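Local structure of adenylyltransferase and sulfurtransferase uba4 (Chaetomium thermophilum, 6YUB) at residues I127-D132 against L151-S156; N177-P182 against L245-L250; R185-K190 against L269-R274. The protein probably activates a ubiquitin-like sulfur carrier by adenylation and transfers sulfur to it, for wobble-uridine thiolation of tRNA and molybdenum cofactor synthesis. All coordinates share one frame; numbering follows the deposited sequence. Where two conformers were deposited one is given.

Contact 1: I127-D132 against L151-S156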
loop_
_atom_site.group_PDB
_atom_site.type_symbol
_atom_site.label_atom_id
_atom_site.label_comp_id
_atom_site.label_asym_id
_atom_site.label_seq_id
_atom_site.Cartn_x
_atom_site.Cartn_y
_atom_site.Cartn_z
ATOM N N ILE A 127 -12.579 11.780 8.489
ATOM C CA ILE A 127 -12.816 10.776 9.521
ATOM C C ILE A 127 -12.114 9.492 9.106
ATOM O O ILE A 127 -12.265 9.035 7.966
ATOM C CB ILE A 127 -14.320 10.537 9.739
ATOM C CG1 ILE A 127 -15.066 11.870 9.871
ATOM C CG2 ILE A 127 -14.547 9.668 10.962
ATOM C CD1 ILE A 127 -14.530 12.788 10.948
ATOM N N LEU A 128 -11.347 8.919 10.023
ATOM C CA LEU A 128 -10.688 7.636 9.821
ATOM C C LEU A 128 -11.297 6.619 10.775
ATOM O O LEU A 128 -11.231 6.790 12.000
ATOM C CB LEU A 128 -9.182 7.742 10.046
ATOM C CG LEU A 128 -8.333 8.046 8.808
ATOM C CD1 LEU A 128 -8.596 9.448 8.291
ATOM C CD2 LEU A 128 -6.855 7.848 9.116
ATOM N N ASP A 129 -11.898 5.575 10.217
ATOM C CA ASP A 129 -12.440 4.476 11.012
ATOM C C ASP A 129 -11.321 3.465 11.229
ATOM O O ASP A 129 -11.054 2.617 10.376
ATOM C CB ASP A 129 -13.641 3.838 10.325
ATOM C CG ASP A 129 -13.943 2.453 10.860
ATOM O OD1 ASP A 129 -13.853 2.256 12.093
ATOM O OD2 ASP A 129 -14.274 1.564 10.052
ATOM N N CYS A 130 -10.659 3.559 12.379
ATOM C CA CYS A 130 -9.627 2.609 12.766
ATOM C C CYS A 130 -10.126 1.618 13.805
ATOM O O CYS A 130 -9.319 0.976 14.486
ATOM C CB CYS A 130 -8.398 3.356 13.273
ATOM S SG CYS A 130 -7.668 4.398 12.002
ATOM N N THR A 131 -11.442 1.492 13.945
ATOM C CA THR A 131 -12.023 0.425 14.741
ATOM C C THR A 131 -12.032 -0.857 13.919
ATOM O O THR A 131 -12.303 -0.838 12.712
ATOM C CB THR A 131 -13.450 0.774 15.170
ATOM O OG1 THR A 131 -14.356 0.521 14.088
ATOM C CG2 THR A 131 -13.552 2.239 15.580
ATOM N N ASP A 132 -11.713 -1.967 14.567
ATOM C CA ASP A 132 -11.890 -3.292 13.969
ATOM C C ASP A 132 -13.201 -3.910 14.438
ATOM O O ASP A 132 -13.268 -5.080 14.812
ATOM C CB ASP A 132 -10.703 -4.188 14.303
ATOM C CG ASP A 132 -9.598 -4.098 13.266
ATOM O OD1 ASP A 132 -9.915 -4.109 12.058
ATOM O OD2 ASP A 132 -8.415 -4.011 13.656
ATOM N N LEU A 151 -14.975 9.671 4.695
ATOM C CA LEU A 151 -14.622 8.587 5.598
ATOM C C LEU A 151 -13.635 7.645 4.929
ATOM O O LEU A 151 -13.861 7.198 3.800
ATOM C CB LEU A 151 -15.876 7.811 6.029
ATOM C CG LEU A 151 -15.669 6.539 6.848
ATOM C CD1 LEU A 151 -15.057 6.854 8.204
ATOM C CD2 LEU A 151 -16.992 5.795 7.004
ATOM N N VAL A 152 -12.549 7.347 5.633
ATOM C CA VAL A 152 -11.570 6.350 5.214
ATOM C C VAL A 152 -11.668 5.200 6.207
ATOM O O VAL A 152 -11.303 5.347 7.380
ATOM C CB VAL A 152 -10.150 6.924 5.161
ATOM C CG1 VAL A 152 -9.186 5.910 4.566
ATOM C CG2 VAL A 152 -10.130 8.221 4.361
ATOM N N SER A 153 -12.173 4.061 5.750
ATOM C CA SER A 153 -12.455 2.927 6.617
ATOM C C SER A 153 -11.513 1.773 6.306
ATOM O O SER A 153 -11.174 1.529 5.145
ATOM C CB SER A 153 -13.909 2.472 6.460
ATOM O OG SER A 153 -14.200 1.392 7.324
ATOM N N ALA A 154 -11.091 1.067 7.354
ATOM C CA ALA A 154 -10.226 -0.094 7.211
ATOM C C ALA A 154 -10.680 -1.175 8.175
ATOM O O ALA A 154 -11.354 -0.903 9.169
ATOM C CB ALA A 154 -8.752 0.263 7.465
ATOM N N ALA A 155 -10.306 -2.413 7.870
ATOM C CA ALA A 155 -10.643 -3.548 8.718
ATOM C C ALA A 155 -9.621 -4.649 8.483
ATOM O O ALA A 155 -8.980 -4.713 7.430
ATOM C CB ALA A 155 -12.063 -4.057 8.445
ATOM N N SER A 156 -9.477 -5.517 9.480
ATOM C CA SER A 156 -8.481 -6.577 9.438
ATOM C C SER A 156 -9.046 -7.840 10.068
ATOM O O SER A 156 -9.837 -7.782 11.010
ATOM C CB SER A 156 -7.191 -6.167 10.168
ATOM O OG SER A 156 -7.430 -5.948 11.550
#
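Asp129 and Ser153 stand side by side on neighbouring parallel strands, and the serine hydroxyl donates to the carboxylate, OG to Asp129 OD2 at 2.7 Å, on the anti lone pair of that oxygen. The other carboxylate oxygen turns back to its own chain: Asp129 OD1 takes the Thr131 hydroxyl on its syn lone pair and the Thr131 N-H from above the carboxylate plane, which closes an Asx turn at the strand end. CG of Asp129 lies anti to the backbone N (chi1 161°), which sends the carboxylate along the sheet face shared with Ser153 and Leu151. A leucine in place of Asp129 would probably leave the Ser153 hydroxyl without this acceptor and the Asx turn undone. On that same face Leu151 slants across Ile127, its CD1 4.0 Å from Ile127 CG2 and 3.9 Å from Asp129 CB; helix 134-147 covers Leu151 and Asp129 through Ile140. The reverse face pairs Leu128 with Val152, CG to CB at 4.2 Å. Between the strands, Val152 N meets Ile127 O at 2.9 Å and Asp129 N meets Val152 O at the same length, while the bond from Ala154 N to Asp129 O is weak. Beyond the strand end Asp132 swings its carboxylate to Ser156, where OD1 receives a weak bond from the Ser156 backbone N (3.0 Å). Strand 126-129, helix 134-147 and strand 151-156 form a beta-alpha-beta unit of the Rossmann-like ThiF fold, with Asp132, a predicted ATP ligand, just past the first strand.

Contact 2: N177-P182 against L245-L250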
loop_
_atom_site.group_PDB
_atom_site.type_symbol
_atom_site.label_atom_id
_atom_site.label_comp_id
_atom_site.label_asym_id
_atom_site.label_seq_id
_atom_site.Cartn_x
_atom_site.Cartn_y
_atom_site.Cartn_z
ATOM N N ASN A 177 -30.160 12.249 -7.735
ATOM C CA ASN A 177 -30.282 12.821 -9.069
ATOM C C ASN A 177 -28.932 13.148 -9.696
ATOM O O ASN A 177 -28.887 13.862 -10.705
ATOM C CB ASN A 177 -31.146 14.085 -9.026
ATOM C CG ASN A 177 -30.476 15.221 -8.283
ATOM O OD1 ASN A 177 -29.720 15.000 -7.340
ATOM N ND2 ASN A 177 -30.749 16.448 -8.710
ATOM N N LYS A 178 -27.840 12.650 -9.125
ATOM C CA LYS A 178 -26.506 12.903 -9.653
ATOM C C LYS A 178 -25.589 11.782 -9.185
ATOM O O LYS A 178 -25.959 10.959 -8.345
ATOM C CB LYS A 178 -25.976 14.270 -9.208
ATOM C CG LYS A 178 -25.948 14.465 -7.695
ATOM C CD LYS A 178 -24.922 15.514 -7.275
ATOM C CE LYS A 178 -25.494 16.923 -7.284
ATOM N NZ LYS A 178 -26.332 17.197 -6.081
ATOM N N LYS A 179 -24.381 11.760 -9.744
ATOM C CA LYS A 179 -23.378 10.799 -9.309
ATOM C C LYS A 179 -22.928 11.131 -7.891
ATOM O O LYS A 179 -22.575 12.277 -7.592
ATOM C CB LYS A 179 -22.183 10.802 -10.258
ATOM C CG LYS A 179 -22.444 10.141 -11.603
ATOM C CD LYS A 179 -21.268 9.267 -12.026
ATOM C CE LYS A 179 -21.299 7.916 -11.322
ATOM N NZ LYS A 179 -20.066 7.117 -11.572
ATOM N N ALA A 180 -22.948 10.130 -7.015
ATOM C CA ALA A 180 -22.575 10.313 -5.620
ATOM C C ALA A 180 -21.804 9.100 -5.128
ATOM O O ALA A 180 -22.093 7.967 -5.532
ATOM C CB ALA A 180 -23.809 10.541 -4.735
ATOM N N ALA A 181 -20.827 9.341 -4.261
ATOM C CA ALA A 181 -20.030 8.265 -3.709
ATOM C C ALA A 181 -20.886 7.385 -2.802
ATOM O O ALA A 181 -21.906 7.829 -2.267
ATOM C CB ALA A 181 -18.846 8.832 -2.932
ATOM N N PRO A 182 -20.492 6.131 -2.616
ATOM C CA PRO A 182 -21.269 5.232 -1.758
ATOM C C PRO A 182 -20.929 5.410 -0.288
ATOM O O PRO A 182 -19.924 6.014 0.081
ATOM C CB PRO A 182 -20.854 3.839 -2.249
ATOM C CG PRO A 182 -19.420 4.030 -2.669
ATOM C CD PRO A 182 -19.317 5.453 -3.206
ATOM N N LEU A 245 -13.146 8.380 -6.790
ATOM C CA LEU A 245 -13.888 8.875 -5.640
ATOM C C LEU A 245 -15.347 8.437 -5.663
ATOM O O LEU A 245 -15.789 7.723 -4.758
ATOM C CB LEU A 245 -13.779 10.406 -5.576
ATOM C CG LEU A 245 -12.379 10.946 -5.264
ATOM C CD1 LEU A 245 -12.348 12.469 -5.298
ATOM C CD2 LEU A 245 -11.888 10.433 -3.916
ATOM N N VAL A 246 -16.115 8.828 -6.685
ATOM C CA VAL A 246 -17.532 8.475 -6.709
ATOM C C VAL A 246 -17.722 6.969 -6.855
ATOM O O VAL A 246 -18.738 6.417 -6.415
ATOM C CB VAL A 246 -18.254 9.239 -7.832
ATOM C CG1 VAL A 246 -19.587 8.574 -8.156
ATOM C CG2 VAL A 246 -18.469 10.683 -7.422
ATOM N N GLN A 247 -16.769 6.284 -7.485
ATOM C CA GLN A 247 -16.741 4.823 -7.549
ATOM C C GLN A 247 -15.413 4.387 -6.943
ATOM O O GLN A 247 -14.460 4.071 -7.671
ATOM C CB GLN A 247 -16.913 4.309 -8.974
ATOM C CG GLN A 247 -18.356 4.360 -9.458
ATOM C CD GLN A 247 -18.561 3.627 -10.769
ATOM O OE1 GLN A 247 -18.861 4.238 -11.792
ATOM N NE2 GLN A 247 -18.408 2.308 -10.741
ATOM N N PRO A 248 -15.312 4.364 -5.617
ATOM C CA PRO A 248 -14.015 4.116 -4.978
ATOM C C PRO A 248 -13.587 2.665 -5.120
ATOM O O PRO A 248 -14.342 1.789 -5.545
ATOM C CB PRO A 248 -14.265 4.485 -3.512
ATOM C CG PRO A 248 -15.723 4.190 -3.315
ATOM C CD PRO A 248 -16.397 4.525 -4.627
ATOM N N THR A 249 -12.337 2.423 -4.741
ATOM C CA THR A 249 -11.729 1.106 -4.818
ATOM C C THR A 249 -11.761 0.430 -3.455
ATOM O O THR A 249 -11.469 1.055 -2.432
ATOM C CB THR A 249 -10.281 1.211 -5.306
ATOM O OG1 THR A 249 -10.248 1.828 -6.600
ATOM C CG2 THR A 249 -9.642 -0.163 -5.388
ATOM N N LEU A 250 -12.117 -0.848 -3.446
ATOM C CA LEU A 250 -12.036 -1.678 -2.248
ATOM C C LEU A 250 -10.711 -2.436 -2.318
ATOM O O LEU A 250 -10.570 -3.397 -3.083
ATOM C CB LEU A 250 -13.216 -2.633 -2.150
ATOM C CG LEU A 250 -13.131 -3.629 -0.990
ATOM C CD1 LEU A 250 -13.099 -2.898 0.356
ATOM C CD2 LEU A 250 -14.287 -4.625 -1.028
#
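Residues 178-182 run extended past the turn that leads into strand 249-254, and the backbones come closest where Ala181 CA lies 3.9 Å from Val246 CA. Here the Ala181 CA-H points almost straight at Val246 O, 3.5 Å from CA to O with 176° at the hydrogen. Val246 is the residue most covered by the opposite segment: its CG1, anti to the backbone N (chi1 162°), lies 3.7 Å from Lys179 CE and equally far from Ala180 O. The lysine chain slants across the valine, and bends at chi2 and chi3 carry its amino group on to Gln247. That bond, Lys179 NZ to Gln247 OE1 at 3.1 Å, is weak; the amide of Gln247 is held more firmly from its other end, where NE2 donates to Met271 O. Deeper in the contact, the rings of Pro182 and Pro248 meet through their CD corners, 3.4 Å apart and tighter than ordinary van der Waals contact. Pro182 CD also lies 3.4 Å from Val246 O. Leu245 packs on Ala261 of the other subunit. This loop-on-loop packing lays the approach to the zinc site, with Pro182 directly before Cys183, against the start of strand 249-254 in the antiparallel part of the ThiF-family sheet.

Contact 3: R185-K190 against L269-R274. With ZN (zinc ion), chain D.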
loop_
_atom_site.group_PDB
_atom_site.type_symbol
_atom_site.label_atom_id
_atom_site.label_comp_id
_atom_site.label_asym_id
_atom_site.label_seq_id
_atom_site.Cartn_x
_atom_site.Cartn_y
_atom_site.Cartn_z
ATOM N N ARG A 185 -23.004 1.075 3.819
ATOM C CA ARG A 185 -24.154 0.211 3.579
ATOM C C ARG A 185 -24.347 -0.042 2.089
ATOM O O ARG A 185 -24.674 -1.162 1.684
ATOM C CB ARG A 185 -25.415 0.825 4.189
ATOM C CG ARG A 185 -25.457 0.770 5.705
ATOM C CD ARG A 185 -26.708 1.441 6.241
ATOM N NE ARG A 185 -26.647 1.649 7.684
ATOM C CZ ARG A 185 -26.976 0.733 8.590
ATOM N NH1 ARG A 185 -27.387 -0.469 8.206
ATOM N NH2 ARG A 185 -26.890 1.020 9.881
ATOM N N CYS A 186 -24.148 0.986 1.257
ATOM C CA CYS A 186 -24.188 0.786 -0.187
ATOM C C CYS A 186 -23.247 -0.330 -0.616
ATOM O O CYS A 186 -23.543 -1.067 -1.562
ATOM C CB CYS A 186 -23.814 2.079 -0.916
ATOM S SG CYS A 186 -25.022 3.416 -0.812
ATOM N N CYS A 187 -22.114 -0.474 0.074
ATOM C CA CYS A 187 -21.080 -1.423 -0.313
ATOM C C CYS A 187 -21.248 -2.785 0.348
ATOM O O CYS A 187 -21.020 -3.813 -0.297
ATOM C CB CYS A 187 -19.700 -0.851 0.028
ATOM S SG CYS A 187 -19.183 0.517 -1.037
ATOM N N PHE A 188 -21.644 -2.815 1.620
ATOM C CA PHE A 188 -21.809 -4.062 2.366
ATOM C C PHE A 188 -23.143 -4.010 3.108
ATOM O O PHE A 188 -23.205 -3.546 4.253
ATOM C CB PHE A 188 -20.645 -4.286 3.342
ATOM C CG PHE A 188 -19.287 -4.137 2.718
ATOM C CD1 PHE A 188 -18.667 -2.899 2.668
ATOM C CD2 PHE A 188 -18.629 -5.235 2.190
ATOM C CE1 PHE A 188 -17.417 -2.758 2.097
ATOM C CE2 PHE A 188 -17.381 -5.099 1.616
ATOM C CZ PHE A 188 -16.772 -3.857 1.571
ATOM N N LYS A 189 -24.206 -4.481 2.461
ATOM C CA LYS A 189 -25.482 -4.640 3.149
ATOM C C LYS A 189 -25.327 -5.669 4.263
ATOM O O LYS A 189 -24.808 -6.767 4.040
ATOM C CB LYS A 189 -26.570 -5.069 2.167
ATOM N N LYS A 190 -25.776 -5.310 5.461
ATOM C CA LYS A 190 -25.494 -6.115 6.643
ATOM C C LYS A 190 -25.884 -7.571 6.401
ATOM O O LYS A 190 -26.908 -7.840 5.758
ATOM C CB LYS A 190 -26.251 -5.557 7.852
ATOM N N LEU A 269 -10.843 -3.868 -5.969
ATOM C CA LEU A 269 -12.140 -4.040 -6.604
ATOM C C LEU A 269 -12.841 -2.691 -6.709
ATOM O O LEU A 269 -12.932 -1.952 -5.724
ATOM C CB LEU A 269 -13.003 -5.020 -5.808
ATOM C CG LEU A 269 -12.342 -6.361 -5.493
ATOM C CD1 LEU A 269 -13.226 -7.213 -4.597
ATOM C CD2 LEU A 269 -12.010 -7.105 -6.783
ATOM N N LYS A 270 -13.334 -2.377 -7.904
ATOM C CA LYS A 270 -14.047 -1.128 -8.130
ATOM C C LYS A 270 -15.485 -1.256 -7.643
ATOM O O LYS A 270 -16.185 -2.215 -7.985
ATOM C CB LYS A 270 -14.014 -0.760 -9.613
ATOM C CG LYS A 270 -14.760 0.520 -9.956
ATOM C CD LYS A 270 -14.110 1.239 -11.133
ATOM C CE LYS A 270 -15.098 2.160 -11.830
ATOM N NZ LYS A 270 -14.428 3.330 -12.457
ATOM N N MET A 271 -15.920 -0.290 -6.842
ATOM C CA MET A 271 -17.262 -0.286 -6.282
ATOM C C MET A 271 -18.178 0.606 -7.110
ATOM O O MET A 271 -17.730 1.542 -7.779
ATOM C CB MET A 271 -17.255 0.210 -4.831
ATOM C CG MET A 271 -16.407 -0.622 -3.889
ATOM S SD MET A 271 -16.984 -2.328 -3.747
ATOM C CE MET A 271 -17.685 -2.314 -2.114
ATOM N N GLY A 272 -19.471 0.305 -7.060
ATOM C CA GLY A 272 -20.459 1.201 -7.617
ATOM C C GLY A 272 -20.659 2.422 -6.739
ATOM O O GLY A 272 -20.192 2.504 -5.597
ATOM N N GLY A 273 -21.369 3.406 -7.279
ATOM C CA GLY A 273 -21.673 4.629 -6.557
ATOM C C GLY A 273 -22.759 4.387 -5.522
ATOM O O GLY A 273 -23.067 3.268 -5.126
ATOM N N ARG A 274 -23.352 5.505 -5.077
ATOM C CA ARG A 274 -24.448 5.433 -4.112
ATOM C C ARG A 274 -25.609 4.612 -4.667
ATOM O O ARG A 274 -26.007 4.771 -5.821
ATOM C CB ARG A 274 -24.923 6.845 -3.759
ATOM C CG ARG A 274 -26.268 6.920 -3.058
ATOM C CD ARG A 274 -26.576 8.353 -2.640
ATOM N NE ARG A 274 -25.723 8.798 -1.537
ATOM C CZ ARG A 274 -25.644 10.053 -1.108
ATOM N NH1 ARG A 274 -26.363 11.003 -1.691
ATOM N NH2 ARG A 274 -24.843 10.361 -0.098
HETATM ZN ZN ZN D . -25.277 4.146 1.312
#
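Met271 reaches from the end of strand 266-270 to the C-terminal end of the short helix 184-187, where its methyl CE presses on Cys187, 3.3 Å from CB and 3.4 Å from SG. The first of these is closer than normal carbon contact. The methionine chain is folded rather than stretched: CG lies anti to the carbonyl carbon (chi1 -60°), and bends at chi2 and chi3 bring the methyl round to the cysteine. The same methyl stands 4.1 Å from Phe188 CZ, approaching the ring obliquely, and the two side chains cross at about a right angle. Phe188, the first residue to leave helical geometry, also packs on Leu250 of strand 249-254 and Gln162 of strand 160-166; Met271 and Cys187 both rest on Ile164. Cys186, the residue before Cys187, turns to the metal instead. With its sulfur anti to the carbonyl carbon (chi1 -70°), Cys186 binds the zinc ion through SG at 2.3 Å, and Cys183, Cys278 and Cys281 complete a four-cysteine site built from two CxxC pairs, as in other members of the HesA/MoeB/ThiF family. In the conformer given, Cys186 SG also lies 3.9 Å from Arg274 CA. The Arg274 side chain starts out away from the helix; its CG remains 4.3 Å from Cys186 SG in that conformer, but the guanidinium goes elsewhere, with NH2 donating to the backbone oxygen of Thr171 and NH1 to those of Pro172 and Val175.

Overall arrangement
From the N terminus, contact 1 comes first and closes over helix 134-147, joining neighbouring parallel strands in the parallel half of the ThiF-family sheet, which probably binds ATP. The chain then runs through strand 160-166 into 177-182, where contact 2 opens, and 185-190 opens contact 3 before 245-250 closes contact 2; contact 3 ends last, at 269-274, so the two loops cross. Their centres are about 9 Å apart, and they share backbone bonds, Leu250 N to Leu269 O at 2.7 Å and Ala180 O to Arg274 N at 2.8 Å. Together they tie the zinc-bearing connection to the last two strands of the sheet, about 7 Å between nearest atoms from contact 1.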